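Local coordinates for similar to N-acetyltransferase (Staphylococcus aureus subsp. aureus, PDB 4MBU) that transfers an acetyl group, as a Gcn5-related N-acetyltransferase, most probably from acetyl-CoA to an amine of its substrate, at the interface of chains A and B. Coordinates in Å, arbitrary orientation; residue numbers count along the deposited sequence, not the author numbering. Chains: chain A/B, Similar to N-acetyltransferase.

Contact 1: the interface of chains A and B. Residues chain A 31-33, 147-149; chain B 77-78.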
ATOM      1  N   TYR A  31      -8.561  15.218 -10.074  1.00 13.74           N
ATOM      2  CA  TYR A  31      -8.607  16.165  -8.959  1.00 13.65           C
ATOM      3  C   TYR A  31      -9.034  17.561  -9.462  1.00 15.36           C
ATOM      4  O   TYR A  31      -8.338  18.562  -9.263  1.00 18.51           O
ATOM      5  CB  TYR A  31      -7.261  16.233  -8.215  1.00  9.52           C
ATOM      6  CG  TYR A  31      -6.957  15.067  -7.267  1.00  8.98           C
ATOM      7  CD1 TYR A  31      -7.559  13.823  -7.434  1.00 12.35           C
ATOM      8  CD2 TYR A  31      -6.072  15.223  -6.197  1.00 11.15           C
ATOM      9  CE1 TYR A  31      -7.277  12.761  -6.571  1.00 10.01           C
ATOM     10  CE2 TYR A  31      -5.778  14.155  -5.327  1.00 10.67           C
ATOM     11  CZ  TYR A  31      -6.391  12.932  -5.530  1.00 13.37           C
ATOM     12  OH  TYR A  31      -6.128  11.860  -4.691  1.00 14.71           O
ATOM     13  N   THR A  32     -10.192  17.608 -10.117  1.00 16.67           N
ATOM     14  CA  THR A  32     -10.731  18.840 -10.691  1.00 12.53           C
ATOM     15  C   THR A  32     -12.184  18.942 -10.241  1.00 18.68           C
ATOM     16  O   THR A  32     -12.822  17.924  -9.970  1.00 22.06           O
ATOM     17  CB  THR A  32     -10.642  18.809 -12.227  1.00 11.46           C
ATOM     18  OG1 THR A  32      -9.266  18.745 -12.621  1.00 15.40           O
ATOM     19  CG2 THR A  32     -11.266  20.062 -12.860  1.00 13.87           C
ATOM     20  N   TYR A  33     -12.712  20.156 -10.135  1.00 18.77           N
ATOM     21  CA  TYR A  33     -14.092  20.314  -9.699  1.00 18.36           C
ATOM     22  C   TYR A  33     -15.046  20.596 -10.858  1.00 22.26           C
ATOM     23  O   TYR A  33     -16.120  19.999 -10.928  1.00 18.57           O
ATOM     24  CB  TYR A  33     -14.201  21.422  -8.648  1.00 20.95           C
ATOM     25  CG  TYR A  33     -13.320  21.232  -7.431  1.00 22.77           C
ATOM     26  CD1 TYR A  33     -13.559  20.209  -6.524  1.00 19.27           C
ATOM     27  CD2 TYR A  33     -12.261  22.096  -7.180  1.00 26.66           C
ATOM     28  CE1 TYR A  33     -12.747  20.044  -5.389  1.00 16.78           C
ATOM     29  CE2 TYR A  33     -11.448  21.938  -6.062  1.00 22.36           C
ATOM     30  CZ  TYR A  33     -11.699  20.910  -5.172  1.00 18.90           C
ATOM     31  OH  TYR A  33     -10.899  20.764  -4.053  1.00 16.71           O
ATOM     32  N   VAL A 147      -3.597  14.995   0.338  1.00  8.10           N
ATOM     33  CA  VAL A 147      -3.088  15.941  -0.657  1.00  8.37           C
ATOM     34  C   VAL A 147      -4.215  16.520  -1.471  1.00 12.71           C
ATOM     35  O   VAL A 147      -4.052  17.586  -2.083  1.00 12.51           O
ATOM     36  CB  VAL A 147      -2.077  15.328  -1.669  1.00 18.48           C
ATOM     37  CG1 VAL A 147      -0.738  15.128  -1.034  1.00 23.63           C
ATOM     38  CG2 VAL A 147      -2.626  14.029  -2.263  1.00 13.17           C
ATOM     39  N   GLY A 148      -5.339  15.807  -1.526  1.00 10.78           N
ATOM     40  CA  GLY A 148      -6.462  16.319  -2.295  1.00  8.42           C
ATOM     41  C   GLY A 148      -7.689  16.550  -1.435  1.00 10.65           C
ATOM     42  O   GLY A 148      -7.755  16.041  -0.323  1.00 10.99           O
ATOM     43  N   TYR A 149      -8.649  17.326  -1.931  1.00  7.36           N
ATOM     44  CA  TYR A 149      -9.918  17.522  -1.229  1.00  8.50           C
ATOM     45  C   TYR A 149     -11.055  17.580  -2.256  1.00 11.22           C
ATOM     46  O   TYR A 149     -11.087  18.458  -3.125  1.00  6.96           O
ATOM     47  CB  TYR A 149      -9.888  18.812  -0.381  1.00  8.65           C
ATOM     48  CG  TYR A 149     -11.110  19.029   0.515  1.00 13.83           C
ATOM     49  CD1 TYR A 149     -11.270  18.307   1.692  1.00 14.57           C
ATOM     50  CD2 TYR A 149     -12.081  19.974   0.197  1.00 17.59           C
ATOM     51  CE1 TYR A 149     -12.370  18.503   2.520  1.00 15.89           C
ATOM     52  CE2 TYR A 149     -13.190  20.179   1.019  1.00 19.75           C
ATOM     53  CZ  TYR A 149     -13.327  19.436   2.177  1.00 18.57           C
ATOM     54  OH  TYR A 149     -14.412  19.617   3.005  1.00 17.75           O
TER
ATOM     55  N   PRO B  77      -7.036  21.658  -9.413  1.00 19.76           N
ATOM     56  CA  PRO B  77      -7.766  22.409  -8.377  1.00 18.96           C
ATOM     57  C   PRO B  77      -7.914  21.702  -7.025  1.00 14.53           C
ATOM     58  O   PRO B  77      -7.795  22.367  -5.997  1.00 13.75           O
ATOM     59  CB  PRO B  77      -9.153  22.616  -9.007  1.00 20.25           C
ATOM     60  CG  PRO B  77      -8.874  22.657 -10.478  1.00 23.24           C
ATOM     61  CD  PRO B  77      -7.763  21.649 -10.698  1.00 23.76           C
ATOM     62  N   ALA B  78      -8.170  20.396  -7.011  1.00 10.92           N
ATOM     63  CA  ALA B  78      -8.338  19.693  -5.732  1.00  8.85           C
ATOM     64  C   ALA B  78      -7.063  19.549  -4.891  1.00  7.43           C
ATOM     65  O   ALA B  78      -7.126  19.024  -3.767  1.00  8.48           O
ATOM     66  CB  ALA B  78      -8.984  18.332  -5.938  1.00  8.61           C
TER
HETATM   67  O   HOH W   1      -5.989  20.034  -1.303  1.00 12.49           O
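B:Ala78 is bonded through both its backbone N and its carbonyl O to two segments of chain A. Its amide N donates to the carbonyl O of A:Tyr31 at 2.9 Å, a nearly straight bond (166° at H) whose donor stands well above the carbonyl plane. The backbone N of A:Tyr149 donates to B:Ala78 O over 2.9 Å, more bent at the hydrogen but lying in the plane of the acceptor carbonyl. The same oxygen also meets water 1 at 2.9 Å, and this water reaches A:Val147 O; B:Ala78 O is thus met by a backbone N and by a water. In this way the 3-10 helix 77-79 of chain B docks on loop 31-33 and strand 147-150 of chain A, which probably helps hold a dimer together. The methyl of B:Ala78 points into chain A, with its CB 3.5 Å from A:Tyr31 CB. A:Tyr33, its CG anti to its own carbonyl carbon (chi1 -56°), runs its ring along the turn: CD2 touches B:Pro77 CB at 3.6 Å, while CZ and the phenol oxygen lie by B:Ala78 CA. B:Pro77 also sets its CD beside the hydroxyl of A:Thr32. Behind this first shell, the phenol ties the loop holding A:Tyr31 to A:Tyr149, the two bonding partners of B:Ala78. The tie is a short hydrogen bond, 2.5 Å from A:Tyr33 OH to A:Tyr149 O.

Contact 2: the interface of chains A and B. Residues chain A 73-74, 144, 159; chain B 73-74, 144, 159.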
ATOM      1  N   PHE A  73       6.111  14.242 -15.825  1.00 13.33           N
ATOM      2  CA  PHE A  73       5.758  13.939 -14.439  1.00 10.95           C
ATOM      3  C   PHE A  73       5.989  15.160 -13.539  1.00 14.28           C
ATOM      4  O   PHE A  73       5.067  15.623 -12.864  1.00 13.12           O
ATOM      5  CB  PHE A  73       6.525  12.719 -13.925  1.00 10.43           C
ATOM      6  CG  PHE A  73       6.469  12.561 -12.428  1.00  8.51           C
ATOM      7  CD1 PHE A  73       5.248  12.458 -11.768  1.00  9.44           C
ATOM      8  CD2 PHE A  73       7.637  12.517 -11.682  1.00  9.24           C
ATOM      9  CE1 PHE A  73       5.198  12.327 -10.383  1.00 16.15           C
ATOM     10  CE2 PHE A  73       7.600  12.375 -10.307  1.00 12.43           C
ATOM     11  CZ  PHE A  73       6.376  12.282  -9.654  1.00 16.44           C
ATOM     12  N   ARG A  74       7.221  15.675 -13.523  1.00 12.83           N
ATOM     13  CA  ARG A  74       7.522  16.926 -12.825  1.00 11.43           C
ATOM     14  C   ARG A  74       8.305  17.814 -13.771  1.00 14.77           C
ATOM     15  O   ARG A  74       9.110  17.316 -14.558  1.00 16.26           O
ATOM     16  CB  ARG A  74       8.304  16.678 -11.527  1.00 16.14           C
ATOM     17  CG  ARG A  74       7.403  16.350 -10.338  1.00 23.12           C
ATOM     18  CD  ARG A  74       8.135  15.640  -9.198  1.00 21.47           C
ATOM     19  NE  ARG A  74       8.982  16.527  -8.397  1.00 20.67           N
ATOM     20  CZ  ARG A  74       8.529  17.354  -7.457  1.00 22.42           C
ATOM     21  NH1 ARG A  74       7.224  17.439  -7.214  1.00 18.27           N
ATOM     22  NH2 ARG A  74       9.379  18.113  -6.773  1.00 21.30           N
ATOM     23  N   LEU A 144       0.848   9.868  -0.634  1.00 15.72           N
ATOM     24  CA  LEU A 144       0.775  11.185  -0.021  1.00 13.66           C
ATOM     25  C   LEU A 144      -0.628  11.361   0.534  1.00 15.24           C
ATOM     26  O   LEU A 144      -1.610  11.352  -0.211  1.00 11.80           O
ATOM     27  CB  LEU A 144       1.103  12.267  -1.036  1.00 11.32           C
ATOM     28  CG  LEU A 144       2.558  12.314  -1.495  1.00 19.41           C
ATOM     29  CD1 LEU A 144       2.635  13.003  -2.808  1.00 21.91           C
ATOM     30  CD2 LEU A 144       3.379  13.079  -0.496  1.00 18.07           C
ATOM     31  N   PHE A 159       1.385   6.669  -5.519  1.00 10.94           N
ATOM     32  CA  PHE A 159       2.216   6.648  -6.713  1.00  8.91           C
ATOM     33  C   PHE A 159       2.599   5.209  -7.015  1.00  8.59           C
ATOM     34  O   PHE A 159       3.079   4.489  -6.137  1.00 11.31           O
ATOM     35  CB  PHE A 159       3.484   7.466  -6.492  1.00 13.23           C
ATOM     36  CG  PHE A 159       3.291   8.946  -6.639  1.00 15.82           C
ATOM     37  CD1 PHE A 159       3.820   9.812  -5.702  1.00 19.49           C
ATOM     38  CD2 PHE A 159       2.622   9.474  -7.726  1.00 16.25           C
ATOM     39  CE1 PHE A 159       3.665  11.176  -5.830  1.00 21.54           C
ATOM     40  CE2 PHE A 159       2.460  10.848  -7.857  1.00 15.94           C
ATOM     41  CZ  PHE A 159       2.986  11.693  -6.910  1.00 17.34           C
TER
ATOM     42  N   PHE B  73       2.026  22.008  -5.475  1.00 13.04           N
ATOM     43  CA  PHE B  73       2.643  20.689  -5.551  1.00 11.97           C
ATOM     44  C   PHE B  73       2.316  19.995  -6.888  1.00 14.16           C
ATOM     45  O   PHE B  73       3.212  19.526  -7.595  1.00 12.32           O
ATOM     46  CB  PHE B  73       2.196  19.824  -4.366  1.00 13.73           C
ATOM     47  CG  PHE B  73       2.512  18.362  -4.527  1.00 11.04           C
ATOM     48  CD1 PHE B  73       3.803  17.932  -4.788  1.00 11.65           C
ATOM     49  CD2 PHE B  73       1.515  17.415  -4.392  1.00 13.40           C
ATOM     50  CE1 PHE B  73       4.083  16.577  -4.927  1.00 14.70           C
ATOM     51  CE2 PHE B  73       1.790  16.071  -4.526  1.00 10.69           C
ATOM     52  CZ  PHE B  73       3.072  15.654  -4.801  1.00 14.63           C
ATOM     53  N   ARG B  74       1.023  19.893  -7.203  1.00  9.57           N
ATOM     54  CA  ARG B  74       0.575  19.395  -8.501  1.00 13.70           C
ATOM     55  C   ARG B  74      -0.500  20.355  -8.982  1.00 15.32           C
ATOM     56  O   ARG B  74      -1.172  20.966  -8.162  1.00 12.30           O
ATOM     57  CB  ARG B  74       0.055  17.947  -8.400  1.00 10.48           C
ATOM     58  CG  ARG B  74       1.170  16.897  -8.387  1.00 12.70           C
ATOM     59  CD  ARG B  74       0.729  15.524  -7.842  1.00 16.10           C
ATOM     60  NE  ARG B  74      -0.135  14.778  -8.767  1.00 14.57           N
ATOM     61  CZ  ARG B  74       0.304  14.096  -9.825  1.00 15.30           C
ATOM     62  NH1 ARG B  74       1.600  14.080 -10.116  1.00 11.18           N
ATOM     63  NH2 ARG B  74      -0.556  13.436 -10.600  1.00 13.52           N
ATOM     64  N   LEU B 144      10.295   7.557  -5.123  1.00 12.31           N
ATOM     65  CA  LEU B 144      10.225   7.208  -6.528  1.00 12.12           C
ATOM     66  C   LEU B 144      11.646   6.980  -7.004  1.00 16.01           C
ATOM     67  O   LEU B 144      12.489   7.871  -6.911  1.00 14.06           O
ATOM     68  CB  LEU B 144       9.568   8.330  -7.319  1.00 13.18           C
ATOM     69  CG  LEU B 144       8.058   8.460  -7.139  1.00 20.56           C
ATOM     70  CD1 LEU B 144       7.575   9.799  -7.641  1.00 22.03           C
ATOM     71  CD2 LEU B 144       7.361   7.365  -7.902  1.00 22.42           C
ATOM     72  N   PHE B 159       9.691  11.494  -0.994  1.00  6.59           N
ATOM     73  CA  PHE B 159       8.686  12.494  -0.667  1.00  9.77           C
ATOM     74  C   PHE B 159       8.516  12.482   0.839  1.00 12.28           C
ATOM     75  O   PHE B 159       8.370  11.417   1.431  1.00  9.44           O
ATOM     76  CB  PHE B 159       7.360  12.167  -1.354  1.00  8.94           C
ATOM     77  CG  PHE B 159       7.216  12.772  -2.726  1.00 13.13           C
ATOM     78  CD1 PHE B 159       6.800  11.994  -3.799  1.00 20.02           C
ATOM     79  CD2 PHE B 159       7.462  14.120  -2.935  1.00 10.43           C
ATOM     80  CE1 PHE B 159       6.653  12.549  -5.068  1.00 24.45           C
ATOM     81  CE2 PHE B 159       7.320  14.682  -4.206  1.00 16.94           C
ATOM     82  CZ  PHE B 159       6.913  13.897  -5.271  1.00 20.37           C
TER
HETATM   83  O   HOH W   2       3.657  15.428  -9.938  1.00 30.12           O
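Apolar contacts between A:Phe159 and B:Phe159 lie at the middle of this two-fold patch, an aromatic and aliphatic cluster that probably forms the centre of the dimer interface. The same ring atom of each chain meets its mate: CE1 of A:Phe159 is 3.4 Å from CE1 of B:Phe159. The side chains cross at about a right angle, and the rings touch through CE1 and the adjoining CD1. Flanking them are two leucine-phenylalanine pairs. A:Leu144 sends its CD1 methyl to the far end of the B:Phe73 ring, 3.3 Å from CZ, and B:Leu144 CD1 meets A:Phe73 CZ at 3.4 Å; in both pairs the side chains come from opposite directions. A:Phe73 and B:Phe73 have CG anti to the backbone N (chi1 166° in both), which swings each ring outward to the partner's leucine. The other leucine branch, CD2, faces CB of B:Phe159 from A:Leu144 and of A:Phe159 from B:Leu144.

Guanidinium groups border the aromatic cluster. The chain of B:Arg74 bends at chi3, and A:Phe159 CE2 stands 4.0 Å above its guanidinium plane, toward the rim, the ring turned 77° to it. A:Arg74 does the same against B:Phe159. A:Arg74 and B:Arg74 also lay CG over a face of A:Phe73 and B:Phe73 respectively, bracing those rings.

Water supplies a polar link: B:Arg74 NH1 lies 2.5 Å from water 2, which in turn sits 3.3 Å from the carbonyl O of A:Phe73.

Contact 3: the interface of chains A and B. Residues chain A 76-78, 80; chain B 31-33, 149.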
ATOM      1  N   TRP A  76      11.025  19.728 -14.591  1.00 18.96           N
ATOM      2  CA  TRP A  76      12.428  20.096 -14.431  1.00 18.50           C
ATOM      3  C   TRP A  76      13.162  19.173 -15.394  1.00 15.16           C
ATOM      4  O   TRP A  76      12.812  18.001 -15.490  1.00 17.03           O
ATOM      5  CB  TRP A  76      12.922  19.865 -12.991  1.00 17.65           C
ATOM      6  CG  TRP A  76      12.545  20.933 -11.985  1.00 24.79           C
ATOM      7  CD1 TRP A  76      13.226  22.094 -11.722  1.00 29.81           C
ATOM      8  CD2 TRP A  76      11.417  20.923 -11.094  1.00 26.40           C
ATOM      9  NE1 TRP A  76      12.584  22.804 -10.732  1.00 29.74           N
ATOM     10  CE2 TRP A  76      11.473  22.110 -10.332  1.00 28.57           C
ATOM     11  CE3 TRP A  76      10.360  20.031 -10.872  1.00 26.94           C
ATOM     12  CZ2 TRP A  76      10.509  22.429  -9.365  1.00 29.77           C
ATOM     13  CZ3 TRP A  76       9.404  20.349  -9.908  1.00 30.00           C
ATOM     14  CH2 TRP A  76       9.487  21.538  -9.169  1.00 27.75           C
ATOM     15  N   PRO A  77      14.161  19.699 -16.123  1.00 19.48           N
ATOM     16  CA  PRO A  77      14.883  18.944 -17.159  1.00 16.03           C
ATOM     17  C   PRO A  77      15.412  17.556 -16.747  1.00 15.04           C
ATOM     18  O   PRO A  77      15.436  16.655 -17.580  1.00 14.15           O
ATOM     19  CB  PRO A  77      16.049  19.871 -17.505  1.00 14.94           C
ATOM     20  CG  PRO A  77      15.483  21.240 -17.296  1.00 18.90           C
ATOM     21  CD  PRO A  77      14.586  21.113 -16.080  1.00 22.76           C
ATOM     22  N   ALA A  78      15.829  17.375 -15.500  1.00 13.11           N
ATOM     23  CA  ALA A  78      16.380  16.075 -15.103  1.00 12.44           C
ATOM     24  C   ALA A  78      15.335  14.965 -14.931  1.00 10.98           C
ATOM     25  O   ALA A  78      15.702  13.801 -14.704  1.00 11.65           O
ATOM     26  CB  ALA A  78      17.233  16.203 -13.866  1.00  9.58           C
ATOM     27  N   GLN A  80      13.570  14.094 -17.369  1.00 12.10           N
ATOM     28  CA  GLN A  80      13.240  13.861 -18.779  1.00 16.95           C
ATOM     29  C   GLN A  80      12.994  12.396 -19.134  1.00  9.10           C
ATOM     30  O   GLN A  80      12.263  12.110 -20.074  1.00 10.86           O
ATOM     31  CB  GLN A  80      14.293  14.461 -19.711  1.00 23.41           C
ATOM     32  CG  GLN A  80      15.647  13.798 -19.628  1.00 29.91           C
ATOM     33  CD  GLN A  80      16.685  14.519 -20.468  1.00 39.92           C
ATOM     34  OE1 GLN A  80      17.809  14.775 -20.019  1.00 38.15           O
ATOM     35  NE2 GLN A  80      16.314  14.846 -21.704  1.00 42.87           N
TER
ATOM     36  N   TYR B  31      16.870  19.487  -9.880  1.00 13.02           N
ATOM     37  CA  TYR B  31      16.864  18.607 -11.059  1.00 14.09           C
ATOM     38  C   TYR B  31      16.944  19.389 -12.388  1.00 19.64           C
ATOM     39  O   TYR B  31      16.122  19.209 -13.291  1.00 20.04           O
ATOM     40  CB  TYR B  31      15.644  17.673 -11.049  1.00 11.09           C
ATOM     41  CG  TYR B  31      15.734  16.492 -10.091  1.00  6.95           C
ATOM     42  CD1 TYR B  31      16.562  16.526  -8.984  1.00 12.51           C
ATOM     43  CD2 TYR B  31      15.006  15.332 -10.322  1.00 13.20           C
ATOM     44  CE1 TYR B  31      16.643  15.446  -8.115  1.00 15.99           C
ATOM     45  CE2 TYR B  31      15.074  14.253  -9.460  1.00 15.15           C
ATOM     46  CZ  TYR B  31      15.891  14.315  -8.356  1.00 16.59           C
ATOM     47  OH  TYR B  31      15.974  13.241  -7.489  1.00 19.17           O
ATOM     48  N   THR B  32      17.956  20.247 -12.499  1.00 20.23           N
ATOM     49  CA  THR B  32      18.150  21.125 -13.659  1.00 16.27           C
ATOM     50  C   THR B  32      19.637  21.035 -14.028  1.00 19.48           C
ATOM     51  O   THR B  32      20.476  20.751 -13.161  1.00 16.53           O
ATOM     52  CB  THR B  32      17.772  22.593 -13.311  1.00 17.96           C
ATOM     53  OG1 THR B  32      16.407  22.653 -12.887  1.00 17.97           O
ATOM     54  CG2 THR B  32      17.956  23.536 -14.504  1.00 19.95           C
ATOM     55  N   TYR B  33      19.972  21.252 -15.296  1.00 16.63           N
ATOM     56  CA  TYR B  33      21.358  21.107 -15.725  1.00 13.87           C
ATOM     57  C   TYR B  33      22.065  22.447 -15.907  1.00 18.87           C
ATOM     58  O   TYR B  33      23.205  22.608 -15.475  1.00 19.95           O
ATOM     59  CB  TYR B  33      21.444  20.312 -17.031  1.00 13.26           C
ATOM     60  CG  TYR B  33      20.815  18.933 -16.984  1.00 15.80           C
ATOM     61  CD1 TYR B  33      21.357  17.924 -16.201  1.00 14.46           C
ATOM     62  CD2 TYR B  33      19.688  18.639 -17.740  1.00 18.92           C
ATOM     63  CE1 TYR B  33      20.779  16.655 -16.161  1.00 17.33           C
ATOM     64  CE2 TYR B  33      19.104  17.379 -17.707  1.00 18.27           C
ATOM     65  CZ  TYR B  33      19.656  16.396 -16.921  1.00 17.77           C
ATOM     66  OH  TYR B  33      19.080  15.147 -16.894  1.00 18.88           O
ATOM     67  N   TYR B 149      17.831  12.042 -13.581  1.00  7.86           N
ATOM     68  CA  TYR B 149      19.119  11.645 -14.152  1.00 10.92           C
ATOM     69  C   TYR B 149      20.052  12.844 -14.206  1.00 10.02           C
ATOM     70  O   TYR B 149      19.790  13.824 -14.908  1.00  8.04           O
ATOM     71  CB  TYR B 149      18.938  11.059 -15.556  1.00  9.28           C
ATOM     72  CG  TYR B 149      20.199  10.459 -16.168  1.00 15.86           C
ATOM     73  CD1 TYR B 149      20.633   9.186 -15.810  1.00 16.94           C
ATOM     74  CD2 TYR B 149      20.930  11.149 -17.124  1.00 15.79           C
ATOM     75  CE1 TYR B 149      21.767   8.625 -16.374  1.00 17.89           C
ATOM     76  CE2 TYR B 149      22.065  10.595 -17.700  1.00 17.96           C
ATOM     77  CZ  TYR B 149      22.476   9.334 -17.322  1.00 20.19           C
ATOM     78  OH  TYR B 149      23.604   8.773 -17.880  1.00 22.75           O
TER
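A chi1 of -57° sets the B:Tyr33 ring beside its backbone N and sends it along the A:Pro77-A:Ala78 turn, while A:Gln80 places CG between its backbone N and carbonyl carbon (chi1 67°) and then extends, bringing its amide to the same phenol. A:Gln80 OE1 comes within 3.4 Å of B:Tyr33 OH, the two side chains crossing at about a right angle with their flat groups 45° apart; the approach is a close polar contact. Farther back along the ring, B:Tyr33 CD2 rests 3.8 Å from A:Pro77 CB.

At the other end of the turn, A:Trp76 presents the edge of its indole: B:Thr32 OG1 lies in the ring plane, 3.4 Å from CD1. The CB of A:Trp76 packs near the carbonyl O of B:Tyr31. That carbonyl accepts the backbone N of A:Ala78 at 2.9 Å, and A:Ala78 O in turn receives the backbone N of B:Tyr149 at 3.0 Å. The A:Ala78 methyl lies against B:Tyr31, its CB 3.6 Å from B:Tyr31 CB. Behind them, B:Tyr33 OH donates to B:Tyr149 O over 2.5 Å, in the carbonyl plane, which joins the loop to strand B 147-150 and fixes the phenol.

Backbone bonds of A:Ala78, with the flanking contacts of A:Trp76 and A:Gln80, dock the 3-10 helix 77-79 on chain B, probably helping to hold the two subunits of a dimer together.

Contact 1 and contact 3 are twins under the two-fold axis, with the chains exchanged: in each, the 3-10 helix 77-79 of one subunit docks on the loop 31-33 and strand 147-150 of the other. Their C-alpha centres lie about 27 Å apart. Contact 2 sits between them, about 14 Å from contact 1 and 15 Å from contact 3, and is itself two-fold symmetric. Residues 73-74 of contact 2 shortly precede helix 77-79, so each chain runs from the central cluster to an outer docking site. This reciprocal docking suggests a dimer within the deposited four-chain assembly, though the structure alone does not prove it.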